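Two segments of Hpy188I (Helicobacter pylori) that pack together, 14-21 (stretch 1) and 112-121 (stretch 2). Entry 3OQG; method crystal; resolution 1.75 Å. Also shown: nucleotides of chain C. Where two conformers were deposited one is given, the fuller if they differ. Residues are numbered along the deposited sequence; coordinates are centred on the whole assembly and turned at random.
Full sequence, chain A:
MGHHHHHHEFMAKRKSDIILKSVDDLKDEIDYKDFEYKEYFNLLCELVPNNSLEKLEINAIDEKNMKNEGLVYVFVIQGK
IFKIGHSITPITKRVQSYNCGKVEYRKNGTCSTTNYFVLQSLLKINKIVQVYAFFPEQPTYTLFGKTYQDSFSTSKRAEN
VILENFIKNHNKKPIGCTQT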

# COMPACT_ATOMS: atom_id res chain seq x y z
N ARG A 14 15.06 -12.78 -5.13
CA ARG A 14 13.62 -12.69 -4.96
C ARG A 14 12.94 -12.67 -6.34
O ARG A 14 13.57 -12.31 -7.33
CB ARG A 14 13.29 -11.39 -4.23
CG ARG A 14 13.80 -10.16 -4.97
CD ARG A 14 13.86 -8.95 -4.07
NE ARG A 14 14.91 -9.02 -3.05
CZ ARG A 14 16.14 -8.53 -3.19
NH1 ARG A 14 16.52 -7.96 -4.33
NH2 ARG A 14 17.00 -8.57 -2.19
N LYS A 15 11.65 -13.03 -6.39
CA LYS A 15 10.93 -13.11 -7.67
C LYS A 15 10.96 -11.80 -8.44
O LYS A 15 11.12 -11.80 -9.66
CB LYS A 15 9.46 -13.53 -7.47
CG LYS A 15 8.66 -13.68 -8.78
CD LYS A 15 7.15 -13.70 -8.52
CE LYS A 15 6.33 -13.72 -9.81
NZ LYS A 15 6.66 -12.60 -10.78
N SER A 16 10.83 -10.68 -7.73
CA SER A 16 10.73 -9.38 -8.40
C SER A 16 12.01 -8.99 -9.14
O SER A 16 11.96 -8.10 -9.98
CB SER A 16 10.38 -8.27 -7.38
OG SER A 16 11.41 -8.13 -6.42
N ASP A 17 13.13 -9.65 -8.82
CA ASP A 17 14.42 -9.42 -9.52
C ASP A 17 14.36 -9.93 -10.96
O ASP A 17 15.15 -9.49 -11.79
CB ASP A 17 15.58 -10.16 -8.86
CG ASP A 17 16.00 -9.61 -7.50
OD1 ASP A 17 15.57 -8.52 -7.08
OD2 ASP A 17 16.84 -10.31 -6.87
N ILE A 18 13.46 -10.87 -11.25
CA ILE A 18 13.44 -11.56 -12.54
C ILE A 18 12.46 -10.89 -13.47
O ILE A 18 11.24 -11.08 -13.37
CB ILE A 18 13.11 -13.07 -12.43
CG1 ILE A 18 14.05 -13.77 -11.46
CG2 ILE A 18 13.19 -13.71 -13.82
CD1 ILE A 18 13.52 -15.13 -10.98
N ILE A 19 13.01 -10.08 -14.36
CA ILE A 19 12.19 -9.33 -15.31
C ILE A 19 11.85 -10.24 -16.49
O ILE A 19 12.71 -10.98 -16.98
CB ILE A 19 12.92 -8.07 -15.78
CG1 ILE A 19 13.31 -7.17 -14.59
CG2 ILE A 19 12.07 -7.32 -16.81
CD1 ILE A 19 12.18 -6.84 -13.64
N LEU A 20 10.60 -10.25 -16.92
CA LEU A 20 10.21 -11.04 -18.09
C LEU A 20 10.87 -10.46 -19.34
O LEU A 20 10.99 -9.25 -19.47
CB LEU A 20 8.70 -11.10 -18.22
CG LEU A 20 7.95 -11.62 -16.99
CD1 LEU A 20 6.50 -11.95 -17.36
CD2 LEU A 20 8.65 -12.85 -16.36
N LYS A 21 11.26 -11.35 -20.27
CA LYS A 21 12.10 -10.92 -21.40
C LYS A 21 11.37 -10.82 -22.73
O LYS A 21 11.82 -10.10 -23.63
CB LYS A 21 13.39 -11.77 -21.52
CG LYS A 21 13.20 -13.28 -21.43
CD LYS A 21 14.53 -14.03 -21.23
CE LYS A 21 15.12 -14.53 -22.53
NZ LYS A 21 16.44 -15.19 -22.30
N SER A 112 8.40 0.60 -5.33
CA SER A 112 8.02 -0.74 -4.90
C SER A 112 8.65 -1.77 -5.83
O SER A 112 8.87 -1.52 -7.04
CB SER A 112 6.51 -0.95 -4.88
OG SER A 112 5.94 -0.77 -6.17
N THR A 113 8.98 -2.93 -5.28
CA THR A 113 9.48 -4.04 -6.10
C THR A 113 8.46 -4.47 -7.17
O THR A 113 8.86 -4.82 -8.28
CB THR A 113 9.97 -5.28 -5.28
OG1 THR A 113 8.85 -5.92 -4.68
CG2 THR A 113 11.00 -4.88 -4.23
N THR A 114 7.17 -4.38 -6.85
CA THR A 114 6.09 -4.65 -7.80
C THR A 114 6.15 -3.71 -9.00
O THR A 114 6.06 -4.15 -10.15
CB THR A 114 4.70 -4.47 -7.13
OG1 THR A 114 4.56 -5.40 -6.07
CG2 THR A 114 3.57 -4.68 -8.13
N ASN A 115 6.23 -2.42 -8.73
CA ASN A 115 6.20 -1.46 -9.83
C ASN A 115 7.44 -1.65 -10.73
O ASN A 115 7.35 -1.57 -11.95
CB ASN A 115 6.07 -0.03 -9.34
CG ASN A 115 4.67 0.28 -8.89
OD1 ASN A 115 3.71 -0.37 -9.31
ND2 ASN A 115 4.53 1.30 -8.04
N TYR A 116 8.57 -1.94 -10.11
CA TYR A 116 9.80 -2.27 -10.86
C TYR A 116 9.63 -3.51 -11.75
O TYR A 116 9.91 -3.46 -12.94
CB TYR A 116 10.94 -2.47 -9.89
CG TYR A 116 12.18 -3.03 -10.51
CD1 TYR A 116 13.00 -2.27 -11.33
CD2 TYR A 116 12.53 -4.36 -10.28
CE1 TYR A 116 14.17 -2.83 -11.90
CE2 TYR A 116 13.69 -4.91 -10.83
CZ TYR A 116 14.49 -4.16 -11.65
OH TYR A 116 15.64 -4.75 -12.18
N PHE A 117 9.18 -4.60 -11.16
CA PHE A 117 8.97 -5.83 -11.91
C PHE A 117 7.97 -5.62 -13.07
O PHE A 117 8.21 -6.04 -14.20
CB PHE A 117 8.52 -6.97 -10.99
CG PHE A 117 7.92 -8.14 -11.75
CD1 PHE A 117 8.74 -9.01 -12.44
CD2 PHE A 117 6.54 -8.28 -11.85
CE1 PHE A 117 8.19 -10.04 -13.20
CE2 PHE A 117 5.99 -9.31 -12.61
CZ PHE A 117 6.82 -10.19 -13.29
N VAL A 118 6.84 -4.97 -12.79
CA VAL A 118 5.83 -4.77 -13.82
C VAL A 118 6.29 -3.80 -14.92
O VAL A 118 6.20 -4.13 -16.10
CB VAL A 118 4.46 -4.36 -13.23
CG1 VAL A 118 3.46 -4.05 -14.37
CG2 VAL A 118 3.92 -5.45 -12.32
N LEU A 119 6.81 -2.63 -14.56
CA LEU A 119 7.21 -1.67 -15.60
C LEU A 119 8.31 -2.30 -16.48
O LEU A 119 8.23 -2.24 -17.71
CB LEU A 119 7.71 -0.39 -14.98
CG LEU A 119 8.21 0.64 -16.00
CD1 LEU A 119 7.05 1.11 -16.84
CD2 LEU A 119 8.91 1.83 -15.32
N GLN A 120 9.31 -2.90 -15.86
CA GLN A 120 10.46 -3.40 -16.61
C GLN A 120 10.04 -4.58 -17.49
O GLN A 120 10.50 -4.70 -18.63
CB GLN A 120 11.63 -3.78 -15.72
CG GLN A 120 12.24 -2.61 -14.95
CD GLN A 120 12.63 -1.46 -15.84
OE1 GLN A 120 13.22 -1.66 -16.93
NE2 GLN A 120 12.34 -0.24 -15.40
N SER A 121 9.15 -5.42 -16.97
CA SER A 121 8.64 -6.56 -17.75
C SER A 121 7.83 -6.09 -18.95
O SER A 121 8.02 -6.57 -20.06
CB SER A 121 7.80 -7.51 -16.89
OG SER A 121 8.63 -8.19 -15.94
P DC C 4 9.46 -9.76 -3.91
OP1 DC C 4 9.37 -10.71 -5.04
OP2 DC C 4 10.25 -8.51 -4.06
O5' DC C 4 7.99 -9.37 -3.46
C5' DC C 4 7.07 -10.39 -3.07
C4' DC C 4 5.67 -9.82 -2.92
O4' DC C 4 5.62 -8.92 -1.78
C3' DC C 4 5.17 -9.01 -4.12
O3' DC C 4 3.77 -9.22 -4.28
C2' DC C 4 5.45 -7.58 -3.70
C1' DC C 4 5.18 -7.63 -2.20
N1 DC C 4 5.92 -6.62 -1.42
C2 DC C 4 5.21 -5.64 -0.72
O2 DC C 4 3.97 -5.66 -0.73
N3 DC C 4 5.89 -4.69 -0.04
C4 DC C 4 7.23 -4.70 -0.04
N4 DC C 4 7.86 -3.72 0.64
C5 DC C 4 7.97 -5.69 -0.72
C6 DC C 4 7.29 -6.63 -1.40
P DT C 5 3.00 -8.52 -5.51
OP1 DT C 5 1.91 -9.44 -5.93
OP2 DT C 5 3.98 -8.05 -6.51
O5' DT C 5 2.31 -7.25 -4.87
C5' DT C 5 1.13 -7.38 -4.08
C4' DT C 5 0.51 -6.02 -3.90
O4' DT C 5 1.34 -5.25 -3.01
C3' DT C 5 0.43 -5.24 -5.22
O3' DT C 5 -0.94 -5.08 -5.58
C2' DT C 5 1.17 -3.94 -4.96
C1' DT C 5 1.38 -3.90 -3.45
N1 DT C 5 2.68 -3.35 -3.01
C2 DT C 5 2.68 -2.24 -2.18
O2 DT C 5 1.66 -1.68 -1.82
N3 DT C 5 3.92 -1.82 -1.80
C4 DT C 5 5.14 -2.37 -2.15
O4 DT C 5 6.18 -1.89 -1.72
C5 DT C 5 5.07 -3.51 -3.03
C7 DT C 5 6.34 -4.17 -3.47
C6 DT C 5 3.86 -3.93 -3.42
P DG C 6 -1.33 -4.13 -6.81
OP1 DG C 6 -2.63 -4.64 -7.30
OP2 DG C 6 -0.17 -4.04 -7.74
O5' DG C 6 -1.57 -2.71 -6.14
C5' DG C 6 -2.18 -2.64 -4.86
C4' DG C 6 -1.91 -1.30 -4.21
O4' DG C 6 -0.50 -1.13 -3.94
C3' DG C 6 -2.34 -0.10 -5.05
O3' DG C 6 -3.11 0.78 -4.23
C2' DG C 6 -1.03 0.56 -5.43
C1' DG C 6 -0.19 0.22 -4.21
N9 DG C 6 1.25 0.36 -4.39
C8 DG C 6 2.07 -0.30 -5.27
N7 DG C 6 3.31 0.11 -5.22
C5 DG C 6 3.31 1.09 -4.23
C6 DG C 6 4.37 1.91 -3.74
O6 DG C 6 5.55 1.94 -4.10
N1 DG C 6 3.91 2.77 -2.73
C2 DG C 6 2.62 2.84 -2.28
N2 DG C 6 2.37 3.74 -1.31
N3 DG C 6 1.64 2.08 -2.72
C4 DG C 6 2.05 1.24 -3.70
O HOH W 1 16.45 -7.15 -11.42

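What does Phe117 do at the centre of this contact? It gives up more surface to the other stretch than any other residue here, and its ring meets several neighbours at once. Lys15 NZ stands over one face, 3.9 Å from the centroid of the Phe117 ring, in a cation-pi arrangement that an aromatic ring suits well; the lysine chain, extended through chi3 and turned at chi4, carries its charge there although its CA-to-CB bond points sideways. At the ring edge, the backbone Ile18 O lies 3.2 Å from Phe117 CE1, where the carbonyl meets the slightly positive rim. Leu20 adds an apolar contact, its CG 4.1 Å from Phe117 CE1.

How does Ile19 fill the space along the helix? Its CA-to-CB bond points sideways, but with chi1 and chi2 both m the side chain reaches the helix. Ile19 CD1 lies 3.7 Å from Tyr116 CE2 and 4.2 Å from Phe117 CD1, while Ile19 CG2 approaches the backbone at Gln120 C, 3.5 Å away. A branched apolar residue can thus touch residues on two neighbouring turns of the helix without needing a polar partner.

Why is Ser16, a small polar residue, buried here? Ser16 CA comes within 5.3 Å of Phe117 CA, and Ser16 OG packs 3.4 Å from Thr113 CB. The hydroxyl is satisfied by DNA: Ser16 OG donates to DC4 OP2 at 2.7 Å, and Thr113 OG1 donates to the same OP2 at 3.0 Å. One phosphate oxygen therefore joins both stretches.

What direct hydrogen bond links the stretches? Leu20 N donates to Ser121 OG at 3.0 Å, with a nearly straight angle of 162°. The serine hydroxyl in turn donates to Phe117 O at 2.8 Å, relaying the loop's amide to the helix backbone. A water also bridges Asp17 O (2.7 Å from the water oxygen) and Tyr116 OH (2.6 Å from it).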